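Local coordinates for putative hydrolase (Bacteroides ovatus, PDB 4HBS), which is of unknown function but is probably a hydrolase, folded as a five-bladed beta-propeller, at residues D59-T64 with P397-V402; G65-N70 with Y166-Q171; I99-P104 with T206-I211; Y308-S313 with V359-A364. All coordinates share one frame; numbering follows the deposited sequence.

Contact 1 (D59-T64 with P397-V402)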
loop_
_atom_site.group_PDB
_atom_site.type_symbol
_atom_site.label_atom_id
_atom_site.label_comp_id
_atom_site.label_asym_id
_atom_site.label_seq_id
_atom_site.Cartn_x
_atom_site.Cartn_y
_atom_site.Cartn_z
ATOM N N ASP A 59 -1.624 7.133 5.310
ATOM C CA ASP A 59 -2.329 5.901 4.970
ATOM C C ASP A 59 -1.883 5.437 3.593
ATOM O O ASP A 59 -1.286 6.223 2.853
ATOM C CB ASP A 59 -3.787 6.337 4.928
ATOM C CG ASP A 59 -4.887 5.335 5.016
ATOM O OD1 ASP A 59 -5.154 4.875 6.129
ATOM O OD2 ASP A 59 -5.671 5.217 4.022
ATOM N N GLY A 60 -2.215 4.202 3.232
ATOM C CA GLY A 60 -1.802 3.619 1.959
ATOM C C GLY A 60 -0.362 3.172 2.069
ATOM O O GLY A 60 -0.084 2.153 2.703
ATOM N N VAL A 61 0.572 3.986 1.547
ATOM C CA VAL A 61 2.017 3.731 1.625
ATOM C C VAL A 61 2.325 2.558 0.695
ATOM O O VAL A 61 2.369 1.406 1.121
ATOM C CB VAL A 61 2.521 3.511 3.101
ATOM C CG1 VAL A 61 4.037 3.481 3.168
ATOM C CG2 VAL A 61 1.980 4.599 4.036
ATOM N N PHE A 62 2.453 2.873 -0.600
ATOM C CA PHE A 62 2.729 1.915 -1.677
ATOM C C PHE A 62 3.987 2.324 -2.406
ATOM O O PHE A 62 4.044 3.444 -2.896
ATOM C CB PHE A 62 1.575 1.896 -2.681
ATOM C CG PHE A 62 0.219 1.467 -2.183
ATOM C CD1 PHE A 62 -0.582 2.344 -1.458
ATOM C CD2 PHE A 62 -0.347 0.278 -2.615
ATOM C CE1 PHE A 62 -1.863 1.970 -1.050
ATOM C CE2 PHE A 62 -1.638 -0.084 -2.229
ATOM C CZ PHE A 62 -2.380 0.757 -1.431
ATOM N N THR A 63 4.971 1.415 -2.536
ATOM C CA THR A 63 6.218 1.693 -3.251
ATOM C C THR A 63 6.199 1.086 -4.647
ATOM O O THR A 63 5.445 0.145 -4.928
ATOM C CB THR A 63 7.414 1.172 -2.497
ATOM O OG1 THR A 63 7.188 -0.189 -2.190
ATOM C CG2 THR A 63 7.680 1.935 -1.257
ATOM N N THR A 64 7.049 1.631 -5.515
ATOM C CA THR A 64 7.238 1.181 -6.882
ATOM C C THR A 64 8.626 1.597 -7.281
ATOM O O THR A 64 8.854 2.787 -7.532
ATOM C CB THR A 64 6.155 1.768 -7.817
ATOM O OG1 THR A 64 4.913 1.130 -7.550
ATOM C CG2 THR A 64 6.488 1.600 -9.308
ATOM N N PRO A 397 2.900 4.946 8.964
ATOM C CA PRO A 397 3.333 3.569 8.775
ATOM C C PRO A 397 4.430 3.157 9.725
ATOM O O PRO A 397 5.206 3.979 10.184
ATOM C CB PRO A 397 3.817 3.541 7.325
ATOM C CG PRO A 397 4.204 4.919 7.024
ATOM C CD PRO A 397 3.406 5.824 7.888
ATOM N N TYR A 398 4.460 1.882 10.034
ATOM C CA TYR A 398 5.496 1.263 10.847
ATOM C C TYR A 398 6.056 0.159 9.974
ATOM O O TYR A 398 5.275 -0.521 9.311
ATOM C CB TYR A 398 4.922 0.772 12.175
ATOM C CG TYR A 398 4.698 1.909 13.142
ATOM C CD1 TYR A 398 5.773 2.556 13.750
ATOM C CD2 TYR A 398 3.415 2.369 13.428
ATOM C CE1 TYR A 398 5.577 3.593 14.662
ATOM C CE2 TYR A 398 3.207 3.417 14.332
ATOM C CZ TYR A 398 4.293 4.006 14.964
ATOM O OH TYR A 398 4.118 5.042 15.845
ATOM N N PHE A 399 7.389 0.054 9.877
ATOM C CA PHE A 399 8.048 -0.881 8.977
ATOM C C PHE A 399 8.645 -2.108 9.691
ATOM O O PHE A 399 9.110 -2.021 10.833
ATOM C CB PHE A 399 9.133 -0.137 8.204
ATOM C CG PHE A 399 8.556 0.959 7.344
ATOM C CD1 PHE A 399 8.253 2.206 7.887
ATOM C CD2 PHE A 399 8.231 0.724 6.016
ATOM C CE1 PHE A 399 7.724 3.219 7.097
ATOM C CE2 PHE A 399 7.673 1.735 5.232
ATOM C CZ PHE A 399 7.434 2.977 5.779
ATOM N N TYR A 400 8.613 -3.259 8.989
ATOM C CA TYR A 400 9.155 -4.538 9.463
ATOM C C TYR A 400 9.933 -5.225 8.355
ATOM O O TYR A 400 9.627 -5.023 7.195
ATOM C CB TYR A 400 8.023 -5.489 9.932
ATOM C CG TYR A 400 7.134 -4.882 10.986
ATOM C CD1 TYR A 400 6.101 -4.017 10.639
ATOM C CD2 TYR A 400 7.348 -5.135 12.335
ATOM C CE1 TYR A 400 5.309 -3.416 11.607
ATOM C CE2 TYR A 400 6.576 -4.516 13.317
ATOM C CZ TYR A 400 5.552 -3.664 12.948
ATOM O OH TYR A 400 4.812 -3.036 13.918
ATOM N N ARG A 401 10.909 -6.052 8.710
ATOM C CA ARG A 401 11.665 -6.875 7.757
ATOM C C ARG A 401 11.601 -8.315 8.251
ATOM O O ARG A 401 11.773 -8.547 9.455
ATOM C CB ARG A 401 13.113 -6.411 7.615
ATOM C CG ARG A 401 13.241 -4.950 7.225
ATOM C CD ARG A 401 14.286 -4.694 6.161
ATOM N NE ARG A 401 14.257 -3.286 5.750
ATOM C CZ ARG A 401 14.732 -2.797 4.603
ATOM N NH1 ARG A 401 15.306 -3.601 3.709
ATOM N NH2 ARG A 401 14.639 -1.498 4.341
ATOM N N VAL A 402 11.270 -9.260 7.359
ATOM C CA VAL A 402 11.183 -10.679 7.688
ATOM C C VAL A 402 12.287 -11.376 6.930
ATOM O O VAL A 402 12.282 -11.366 5.698
ATOM C CB VAL A 402 9.796 -11.297 7.359
ATOM C CG1 VAL A 402 9.680 -12.713 7.914
ATOM C CG2 VAL A 402 8.658 -10.426 7.884
#
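The Phe399 ring turns its CZ end to Val61 and meets CG1 at 4.3 Å on an oblique approach, while the ring of Phe49 lies against it from outside the two segments, with the planes at about 35°. The second flat group, the Pro397 ring, receives the other branch of the valine: Val61 CG2 lies 3.7 Å from Pro397 CG and 3.9 Å from Pro397 CB. These two side chains cross at about a right angle, and Val61 CG1 also comes within 4.1 Å of Pro397 CG, so both methyls bear on the same pyrrolidine corner. With CG1 anti to the backbone N (chi1 -171°), that methyl reaches the phenyl tip as well as the proline, while CG2 makes the closer touch to Pro397. The contact joins two blades of the propeller. Strand 60-65 is the innermost strand of one, and strand 399-403 belongs to the blade in which strands from the two ends of the chain pair to close the ring. Strand 60-65 carries an irregularity at the valine: Val61 and Phe62 both face Ser74 of strand 71-75, a G1 beta bulge, and Val61, its first residue, has a positive phi of 71°. With an alanine here in place of Val61, both methyls would go, and Pro397 CG and Phe399 CZ would probably be left facing a gap between the blades. Trp73 and Phe75 of strand 71-75 also pack on the valine side chain, and Asn376 of strand 371-377 touches it.

Contact 2 (G65-N70 with Y166-Q171)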
loop_
_atom_site.group_PDB
_atom_site.type_symbol
_atom_site.label_atom_id
_atom_site.label_comp_id
_atom_site.label_asym_id
_atom_site.label_seq_id
_atom_site.Cartn_x
_atom_site.Cartn_y
_atom_site.Cartn_z
ATOM N N GLY A 65 9.558 0.642 -7.302
ATOM C CA GLY A 65 10.920 0.911 -7.736
ATOM C C GLY A 65 10.896 1.414 -9.167
ATOM O O GLY A 65 10.109 0.904 -9.979
ATOM N N LEU A 66 11.684 2.473 -9.467
ATOM C CA LEU A 66 11.728 3.073 -10.802
ATOM C C LEU A 66 12.995 2.648 -11.536
ATOM O O LEU A 66 13.940 2.175 -10.900
ATOM C CB LEU A 66 11.645 4.606 -10.700
ATOM C CG LEU A 66 10.365 5.158 -10.070
ATOM C CD1 LEU A 66 10.429 6.646 -9.958
ATOM C CD2 LEU A 66 9.151 4.744 -10.850
ATOM N N PRO A 67 13.061 2.805 -12.876
ATOM C CA PRO A 67 14.275 2.368 -13.600
ATOM C C PRO A 67 15.525 3.246 -13.386
ATOM O O PRO A 67 16.621 2.804 -13.729
ATOM C CB PRO A 67 13.840 2.402 -15.076
ATOM C CG PRO A 67 12.372 2.616 -15.062
ATOM C CD PRO A 67 12.053 3.339 -13.816
ATOM N N ASP A 68 15.372 4.471 -12.828
ATOM C CA ASP A 68 16.499 5.392 -12.588
ATOM C C ASP A 68 17.106 5.239 -11.170
ATOM O O ASP A 68 17.954 6.047 -10.792
ATOM C CB ASP A 68 16.065 6.858 -12.831
ATOM C CG ASP A 68 14.750 7.266 -12.181
ATOM O OD1 ASP A 68 14.554 6.951 -10.983
ATOM O OD2 ASP A 68 13.893 7.837 -12.891
ATOM N N GLY A 69 16.682 4.221 -10.411
ATOM C CA GLY A 69 17.194 3.970 -9.072
ATOM C C GLY A 69 16.366 4.569 -7.955
ATOM O O GLY A 69 16.610 4.252 -6.788
ATOM N N ASN A 70 15.383 5.443 -8.285
ATOM C CA ASN A 70 14.515 6.056 -7.278
ATOM C C ASN A 70 13.349 5.134 -6.989
ATOM O O ASN A 70 13.154 4.147 -7.702
ATOM C CB ASN A 70 13.987 7.409 -7.761
ATOM C CG ASN A 70 15.047 8.396 -8.178
ATOM O OD1 ASN A 70 16.127 8.454 -7.601
ATOM N ND2 ASN A 70 14.772 9.185 -9.214
ATOM N N TYR A 166 6.035 1.064 -17.977
ATOM C CA TYR A 166 5.822 0.655 -19.361
ATOM C C TYR A 166 6.272 1.808 -20.259
ATOM O O TYR A 166 5.784 2.928 -20.078
ATOM C CB TYR A 166 4.347 0.289 -19.595
ATOM C CG TYR A 166 4.048 -0.155 -21.012
ATOM C CD1 TYR A 166 4.511 -1.374 -21.494
ATOM C CD2 TYR A 166 3.319 0.652 -21.877
ATOM C CE1 TYR A 166 4.251 -1.783 -22.804
ATOM C CE2 TYR A 166 3.069 0.264 -23.194
ATOM C CZ TYR A 166 3.552 -0.949 -23.662
ATOM O OH TYR A 166 3.271 -1.369 -24.950
ATOM N N ASN A 167 7.240 1.548 -21.186
ATOM C CA ASN A 167 7.800 2.527 -22.134
ATOM C C ASN A 167 8.351 3.766 -21.396
ATOM O O ASN A 167 7.985 4.900 -21.722
ATOM C CB ASN A 167 6.752 2.930 -23.215
ATOM C CG ASN A 167 6.572 1.923 -24.337
ATOM O OD1 ASN A 167 7.248 0.879 -24.415
ATOM N ND2 ASN A 167 5.679 2.246 -25.269
ATOM N N ASN A 168 9.244 3.524 -20.407
ATOM C CA ASN A 168 9.882 4.545 -19.545
ATOM C C ASN A 168 8.849 5.598 -19.059
ATOM O O ASN A 168 9.041 6.819 -19.191
ATOM C CB ASN A 168 11.090 5.217 -20.246
ATOM C CG ASN A 168 12.057 5.901 -19.266
ATOM O OD1 ASN A 168 12.454 5.326 -18.225
ATOM N ND2 ASN A 168 12.461 7.142 -19.568
ATOM N N GLN A 169 7.735 5.085 -18.538
ATOM C CA GLN A 169 6.627 5.867 -17.998
ATOM C C GLN A 169 5.950 5.026 -16.979
ATOM O O GLN A 169 5.821 3.818 -17.206
ATOM C CB GLN A 169 5.618 6.260 -19.093
ATOM C CG GLN A 169 6.100 7.329 -20.043
ATOM C CD GLN A 169 5.014 7.777 -20.978
ATOM O OE1 GLN A 169 4.084 7.026 -21.315
ATOM N NE2 GLN A 169 5.134 9.000 -21.461
HETATM N N MSE A 170 5.508 5.617 -15.864
HETATM C CA MSE A 170 4.824 4.843 -14.842
HETATM C C MSE A 170 3.317 4.980 -15.017
HETATM O O MSE A 170 2.778 6.091 -14.951
HETATM C CB MSE A 170 5.245 5.273 -13.444
HETATM C CG MSE A 170 4.736 4.339 -12.354
HETATM SE SE MSE A 170 4.927 5.127 -10.634
HETATM C CE MSE A 170 3.520 6.399 -10.783
ATOM N N GLN A 171 2.646 3.836 -15.232
ATOM C CA GLN A 171 1.195 3.739 -15.364
ATOM C C GLN A 171 0.664 3.321 -14.024
ATOM O O GLN A 171 1.112 2.297 -13.497
ATOM C CB GLN A 171 0.801 2.705 -16.425
ATOM C CG GLN A 171 1.575 2.783 -17.716
ATOM C CD GLN A 171 1.073 1.716 -18.634
ATOM O OE1 GLN A 171 1.319 0.526 -18.408
ATOM N NE2 GLN A 171 0.293 2.088 -19.640
#
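The hairpin loop 65-70, built round a type I beta turn from Leu66 to Gly69, sets Leu66 and Pro67 against Met170 and Asn168 of a second hairpin. Leu66 puts its CD2 methyl 4.2 Å from the SE atom of Met170, a selenomethionine whose CB already points to the loop. Nearer the surface, Pro67 CG comes within 4.2 Å of Asn168 OD1, a plain van der Waals touch; the asparagine carries its CG anti to the backbone N (chi1 -160°), which brings the amide to the proline. Each loop joins the innermost strand of its propeller blade to the second: strands 60-65 and 71-75 in one, 156-165 and 169-178 in the next. Ile165, at the end of strand 156-165, packs on Leu66, Pro67 and Met170. The first loop keeps its shape through its own bonds. Leu66 N donates to Asn70 O at 2.8 Å, and Asp68 OD1 accepts from Asn70 N at 3.2 Å in an Asx turn, the N-H lying nearly in line with the carboxylate C-O bond. Between Asp68 and Asn70, Gly69 has a phi of 95°, where a CB would jam against the preceding carbonyl O. In the other loop Tyr166 N donates to Gln169 O at 2.9 Å.

Contact 3 (I99-P104 with T206-I211)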
loop_
_atom_site.group_PDB
_atom_site.type_symbol
_atom_site.label_atom_id
_atom_site.label_comp_id
_atom_site.label_asym_id
_atom_site.label_seq_id
_atom_site.Cartn_x
_atom_site.Cartn_y
_atom_site.Cartn_z
ATOM N N ILE A 99 1.851 12.081 -3.369
ATOM C CA ILE A 99 2.939 11.228 -3.809
ATOM C C ILE A 99 4.281 11.822 -3.371
ATOM O O ILE A 99 4.370 12.975 -2.925
ATOM C CB ILE A 99 2.874 10.965 -5.346
ATOM C CG1 ILE A 99 3.167 12.249 -6.169
ATOM C CG2 ILE A 99 1.515 10.326 -5.732
ATOM C CD1 ILE A 99 3.126 12.104 -7.688
HETATM N N MSE A 100 5.308 10.999 -3.481
HETATM C CA MSE A 100 6.683 11.332 -3.111
HETATM C C MSE A 100 7.652 10.450 -3.908
HETATM O O MSE A 100 7.257 9.380 -4.373
HETATM C CB MSE A 100 6.838 11.111 -1.584
HETATM C CG MSE A 100 8.246 11.320 -1.021
HETATM SE SE MSE A 100 9.231 9.703 -0.894
HETATM C CE MSE A 100 8.463 9.047 0.589
ATOM N N VAL A 101 8.895 10.922 -4.102
ATOM C CA VAL A 101 9.965 10.169 -4.775
ATOM C C VAL A 101 11.119 10.039 -3.806
ATOM O O VAL A 101 11.615 11.056 -3.333
ATOM C CB VAL A 101 10.468 10.808 -6.106
ATOM C CG1 VAL A 101 11.560 9.938 -6.722
ATOM C CG2 VAL A 101 9.333 11.018 -7.102
ATOM N N GLN A 102 11.551 8.807 -3.514
ATOM C CA GLN A 102 12.701 8.553 -2.655
ATOM C C GLN A 102 13.894 8.334 -3.536
ATOM O O GLN A 102 13.843 7.440 -4.376
ATOM C CB GLN A 102 12.472 7.324 -1.787
ATOM C CG GLN A 102 13.666 6.922 -0.917
ATOM C CD GLN A 102 13.477 5.601 -0.237
ATOM O OE1 GLN A 102 12.494 4.901 -0.444
ATOM N NE2 GLN A 102 14.448 5.205 0.549
ATOM N N THR A 103 14.980 9.107 -3.340
ATOM C CA THR A 103 16.218 8.953 -4.108
ATOM C C THR A 103 17.217 8.135 -3.292
ATOM O O THR A 103 17.085 8.073 -2.071
ATOM C CB THR A 103 16.800 10.331 -4.438
ATOM O OG1 THR A 103 16.991 11.056 -3.215
ATOM C CG2 THR A 103 15.924 11.115 -5.386
ATOM N N PRO A 104 18.272 7.549 -3.906
ATOM C CA PRO A 104 19.265 6.807 -3.098
ATOM C C PRO A 104 19.915 7.673 -2.005
ATOM O O PRO A 104 20.266 8.823 -2.288
ATOM C CB PRO A 104 20.297 6.366 -4.142
ATOM C CG PRO A 104 19.546 6.334 -5.420
ATOM C CD PRO A 104 18.600 7.482 -5.344
ATOM N N THR A 206 9.159 18.310 -15.336
ATOM C CA THR A 206 8.782 17.102 -16.067
ATOM C C THR A 206 8.689 15.839 -15.188
ATOM O O THR A 206 7.790 15.028 -15.402
ATOM C CB THR A 206 9.784 16.861 -17.223
ATOM O OG1 THR A 206 11.128 16.915 -16.734
ATOM C CG2 THR A 206 9.633 17.887 -18.324
ATOM N N TYR A 207 9.623 15.655 -14.236
ATOM C CA TYR A 207 9.690 14.438 -13.414
ATOM C C TYR A 207 8.460 14.197 -12.524
ATOM O O TYR A 207 8.148 15.008 -11.640
ATOM C CB TYR A 207 10.938 14.426 -12.541
ATOM C CG TYR A 207 11.314 13.027 -12.127
ATOM C CD1 TYR A 207 12.041 12.200 -12.977
ATOM C CD2 TYR A 207 10.872 12.493 -10.926
ATOM C CE1 TYR A 207 12.360 10.896 -12.617
ATOM C CE2 TYR A 207 11.187 11.193 -10.557
ATOM C CZ TYR A 207 11.939 10.400 -11.402
ATOM O OH TYR A 207 12.262 9.119 -11.034
HETATM N N MSE A 208 7.824 13.009 -12.725
HETATM C CA MSE A 208 6.614 12.533 -12.050
HETATM C C MSE A 208 5.402 13.459 -12.312
HETATM O O MSE A 208 4.448 13.468 -11.527
HETATM C CB MSE A 208 6.840 12.295 -10.539
HETATM C CG MSE A 208 7.251 10.865 -10.205
HETATM SE SE MSE A 208 5.974 9.479 -10.760
HETATM C CE MSE A 208 7.165 8.085 -10.912
ATOM N N LYS A 209 5.397 14.162 -13.469
ATOM C CA LYS A 209 4.266 14.994 -13.857
ATOM C C LYS A 209 3.230 14.059 -14.456
ATOM O O LYS A 209 3.605 13.124 -15.175
ATOM C CB LYS A 209 4.672 16.105 -14.856
ATOM N N LEU A 210 1.934 14.283 -14.139
ATOM C CA LEU A 210 0.831 13.485 -14.688
ATOM C C LEU A 210 0.668 13.820 -16.192
ATOM O O LEU A 210 0.153 14.890 -16.530
ATOM C CB LEU A 210 -0.462 13.780 -13.901
ATOM C CG LEU A 210 -1.752 13.043 -14.296
ATOM C CD1 LEU A 210 -1.597 11.550 -14.197
ATOM C CD2 LEU A 210 -2.886 13.451 -13.383
ATOM N N ILE A 211 1.169 12.931 -17.078
ATOM C CA ILE A 211 1.110 13.105 -18.539
ATOM C C ILE A 211 -0.309 12.898 -19.088
ATOM O O ILE A 211 -0.705 13.608 -20.020
ATOM C CB ILE A 211 2.121 12.132 -19.230
ATOM C CG1 ILE A 211 3.564 12.526 -18.900
ATOM C CG2 ILE A 211 1.901 12.023 -20.743
ATOM C CD1 ILE A 211 3.881 14.078 -18.966
#
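Val101 points its CB at the turn 206-209 and splits its two methyls between Tyr207 and Met208. CG1, anti to the backbone N (chi1 -179°), lies 4.1 Å from Tyr207 CE2. CG2, the other branch, makes the closer touches: 3.7 Å to Met208 CG and 3.9 Å to Tyr207 CE2. It comes to the tyrosine at the ring edge, in the ring plane. Pro202 also packs on this valine. Two residues earlier, Ile99 reaches across as well, its CD1 ending 4.3 Å from the carbonyl O of Met208. Here the third strand of one propeller blade, 98-102, meets the connection between the third and fourth strands of the next, 187-197 and 210-218. That connection closes as a type II beta turn from Thr206 to Lys209, with Lys209 N donating to Thr206 O at 3.2 Å and Met208 at a positive phi of 61°. The turn thereby presents two consecutive side chains to the same strand. Met208, a selenomethionine, is bent at its second torsion (chi2 -59°) and lodges between the blades, touching Phe72 of strand 71-75 and Leu114 in the first as well as Tyr196 and Leu198 in its own. The far end of the tyrosine is polar and is gripped twice: Tyr207 OH is hydrogen-bonded to Asp68 OD2 and Asn70 ND2 of the hairpin loop 65-70, which fixes the ring at its hydroxyl end.

Contact 4 (Y308-S313 with V359-A364)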
loop_
_atom_site.group_PDB
_atom_site.type_symbol
_atom_site.label_atom_id
_atom_site.label_comp_id
_atom_site.label_asym_id
_atom_site.label_seq_id
_atom_site.Cartn_x
_atom_site.Cartn_y
_atom_site.Cartn_z
ATOM N N TYR A 308 4.255 -16.741 -4.077
ATOM C CA TYR A 308 3.911 -16.541 -2.676
ATOM C C TYR A 308 2.982 -15.375 -2.579
ATOM O O TYR A 308 3.186 -14.381 -3.271
ATOM C CB TYR A 308 5.165 -16.284 -1.841
ATOM C CG TYR A 308 6.124 -17.450 -1.840
ATOM C CD1 TYR A 308 5.949 -18.523 -0.969
ATOM C CD2 TYR A 308 7.210 -17.485 -2.708
ATOM C CE1 TYR A 308 6.839 -19.598 -0.960
ATOM C CE2 TYR A 308 8.113 -18.545 -2.695
ATOM C CZ TYR A 308 7.922 -19.605 -1.825
ATOM O OH TYR A 308 8.796 -20.669 -1.824
HETATM N N MSE A 309 1.959 -15.484 -1.736
HETATM C CA MSE A 309 1.003 -14.411 -1.489
HETATM C C MSE A 309 1.090 -14.027 -0.057
HETATM O O MSE A 309 1.132 -14.926 0.773
HETATM C CB MSE A 309 -0.405 -14.876 -1.797
HETATM C CG MSE A 309 -1.423 -13.790 -1.645
HETATM SE SE MSE A 309 -3.195 -14.456 -2.046
HETATM C CE MSE A 309 -3.840 -14.088 -0.451
ATOM N N ILE A 310 1.103 -12.716 0.262
ATOM C CA ILE A 310 1.141 -12.252 1.658
ATOM C C ILE A 310 -0.021 -11.319 1.859
ATOM O O ILE A 310 -0.170 -10.360 1.118
ATOM C CB ILE A 310 2.479 -11.586 2.063
ATOM C CG1 ILE A 310 3.655 -12.552 1.844
ATOM C CG2 ILE A 310 2.433 -11.129 3.551
ATOM C CD1 ILE A 310 4.909 -11.897 1.805
ATOM N N GLY A 311 -0.830 -11.600 2.855
ATOM C CA GLY A 311 -1.997 -10.792 3.164
ATOM C C GLY A 311 -2.252 -10.707 4.643
ATOM O O GLY A 311 -1.729 -11.504 5.417
ATOM N N GLN A 312 -3.029 -9.725 5.040
ATOM C CA GLN A 312 -3.398 -9.539 6.429
ATOM C C GLN A 312 -4.569 -10.425 6.729
ATOM O O GLN A 312 -5.487 -10.484 5.920
ATOM C CB GLN A 312 -3.784 -8.099 6.651
ATOM C CG GLN A 312 -3.954 -7.728 8.103
ATOM C CD GLN A 312 -4.620 -6.402 8.228
ATOM O OE1 GLN A 312 -4.888 -5.705 7.229
ATOM N NE2 GLN A 312 -4.906 -6.026 9.452
ATOM N N SER A 313 -4.588 -11.083 7.893
ATOM C CA SER A 313 -5.726 -11.929 8.258
ATOM C C SER A 313 -6.980 -11.050 8.404
ATOM O O SER A 313 -6.870 -9.828 8.534
ATOM C CB SER A 313 -5.441 -12.722 9.530
ATOM O OG SER A 313 -5.252 -11.880 10.653
ATOM N N VAL A 359 -1.469 -3.928 5.223
ATOM C CA VAL A 359 -0.192 -4.596 5.432
ATOM C C VAL A 359 0.365 -4.789 4.037
ATOM O O VAL A 359 -0.140 -5.628 3.287
ATOM C CB VAL A 359 -0.328 -5.891 6.242
ATOM C CG1 VAL A 359 1.031 -6.526 6.465
ATOM C CG2 VAL A 359 -0.995 -5.602 7.583
ATOM N N ASN A 360 1.315 -3.904 3.655
ATOM C CA ASN A 360 1.909 -3.827 2.326
ATOM C C ASN A 360 3.291 -4.368 2.272
ATOM O O ASN A 360 4.014 -4.309 3.249
ATOM C CB ASN A 360 1.915 -2.378 1.838
ATOM C CG ASN A 360 0.547 -1.901 1.408
ATOM O OD1 ASN A 360 -0.415 -2.678 1.303
ATOM N ND2 ASN A 360 0.434 -0.618 1.129
ATOM N N ILE A 361 3.669 -4.841 1.079
ATOM C CA ILE A 361 4.943 -5.485 0.763
ATOM C C ILE A 361 5.741 -4.512 -0.115
ATOM O O ILE A 361 5.141 -3.829 -0.947
ATOM C CB ILE A 361 4.580 -6.857 0.094
ATOM C CG1 ILE A 361 4.591 -7.974 1.135
ATOM C CG2 ILE A 361 5.380 -7.211 -1.153
ATOM C CD1 ILE A 361 5.963 -8.449 1.513
ATOM N N HIS A 362 7.076 -4.386 0.114
ATOM C CA HIS A 362 7.934 -3.411 -0.600
ATOM C C HIS A 362 9.216 -4.057 -1.153
ATOM O O HIS A 362 10.307 -3.858 -0.614
ATOM C CB HIS A 362 8.291 -2.230 0.331
ATOM C CG HIS A 362 7.094 -1.568 0.925
ATOM N ND1 HIS A 362 6.215 -0.851 0.146
ATOM C CD2 HIS A 362 6.627 -1.601 2.192
ATOM C CE1 HIS A 362 5.268 -0.423 0.957
ATOM N NE2 HIS A 362 5.465 -0.859 2.204
ATOM N N PRO A 363 9.104 -4.778 -2.287
ATOM C CA PRO A 363 10.299 -5.378 -2.919
ATOM C C PRO A 363 11.430 -4.394 -3.214
ATOM O O PRO A 363 12.584 -4.780 -3.131
ATOM C CB PRO A 363 9.753 -5.937 -4.231
ATOM C CG PRO A 363 8.330 -6.159 -3.984
ATOM C CD PRO A 363 7.893 -5.065 -3.072
ATOM N N ALA A 364 11.102 -3.136 -3.569
ATOM C CA ALA A 364 12.093 -2.095 -3.864
ATOM C C ALA A 364 13.021 -1.788 -2.665
ATOM O O ALA A 364 14.173 -1.399 -2.880
ATOM C CB ALA A 364 11.383 -0.823 -4.284
#
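Ile310 and Ile361 meet methyl to methyl between two successive blades of the propeller, with CD1 of the one 3.6 Å from CD1 of the other. The side chains cross at about a right angle, and Ile310 CD1 also lies 4.0 Å from Ile361 CG1. Strand 306-312 is the second strand of its blade and 356-361 the innermost of the next. The segments draw together toward the Gln312 end, where the CA atoms of Gln312 and Val359 are 6.0 Å apart, against 7.8 Å for those of Ile310 and Ile361. There Val359 CG2 lies across the glutamine chain: it is 3.7 Å from Gln312 CG, 3.8 Å from Gln312 CD and 3.9 Å from Gln312 OE1. One methyl thus covers most of the aliphatic stem and reaches onto the amide. Gln312 offers that length because CG is anti to the backbone N (chi1 -170°) and the chain stays extended beyond it. A second shell holds these groups from both blades. Leu371 of strand 371-377 touches both isoleucines, and Ile373 backs Val359 and Ile361. From the other blade, Trp299 packs on Ile361, while Phe301, Val320 and Met322 flank Ile310. Gly311, between the two contacting residues, has no side chain, and the strand alternation would turn a CB there away from Val359 and Ile361. The buried amide of Gln312 is held at its nitrogen, where NE2 is hydrogen-bonded to the backbone O of Val356 and to that of Gly317.

In the fold
All four contacts join neighbouring blades of the propeller, and strand 60-65 with its hairpin loop ties them together. Contacts 1 and 4, with centres 9 Å apart, both involve the closing blade and are linked by probable hydrogen bonds: Val61 O to Asn360 ND2 at 2.8 Å, and Thr63 OG1 to His362 ND1. Contact 1 meets contact 2 by packing, Thr64 CG2 lying 4.1 Å from Met170 SE. Contacts 2 and 3 lie at one blade interface, centres about 10 Å apart, and they also touch by packing, Asn70 CB lying 3.4 Å from Gln102 O. Contacts 3 and 4 do not touch, their centres standing about 24 Å apart.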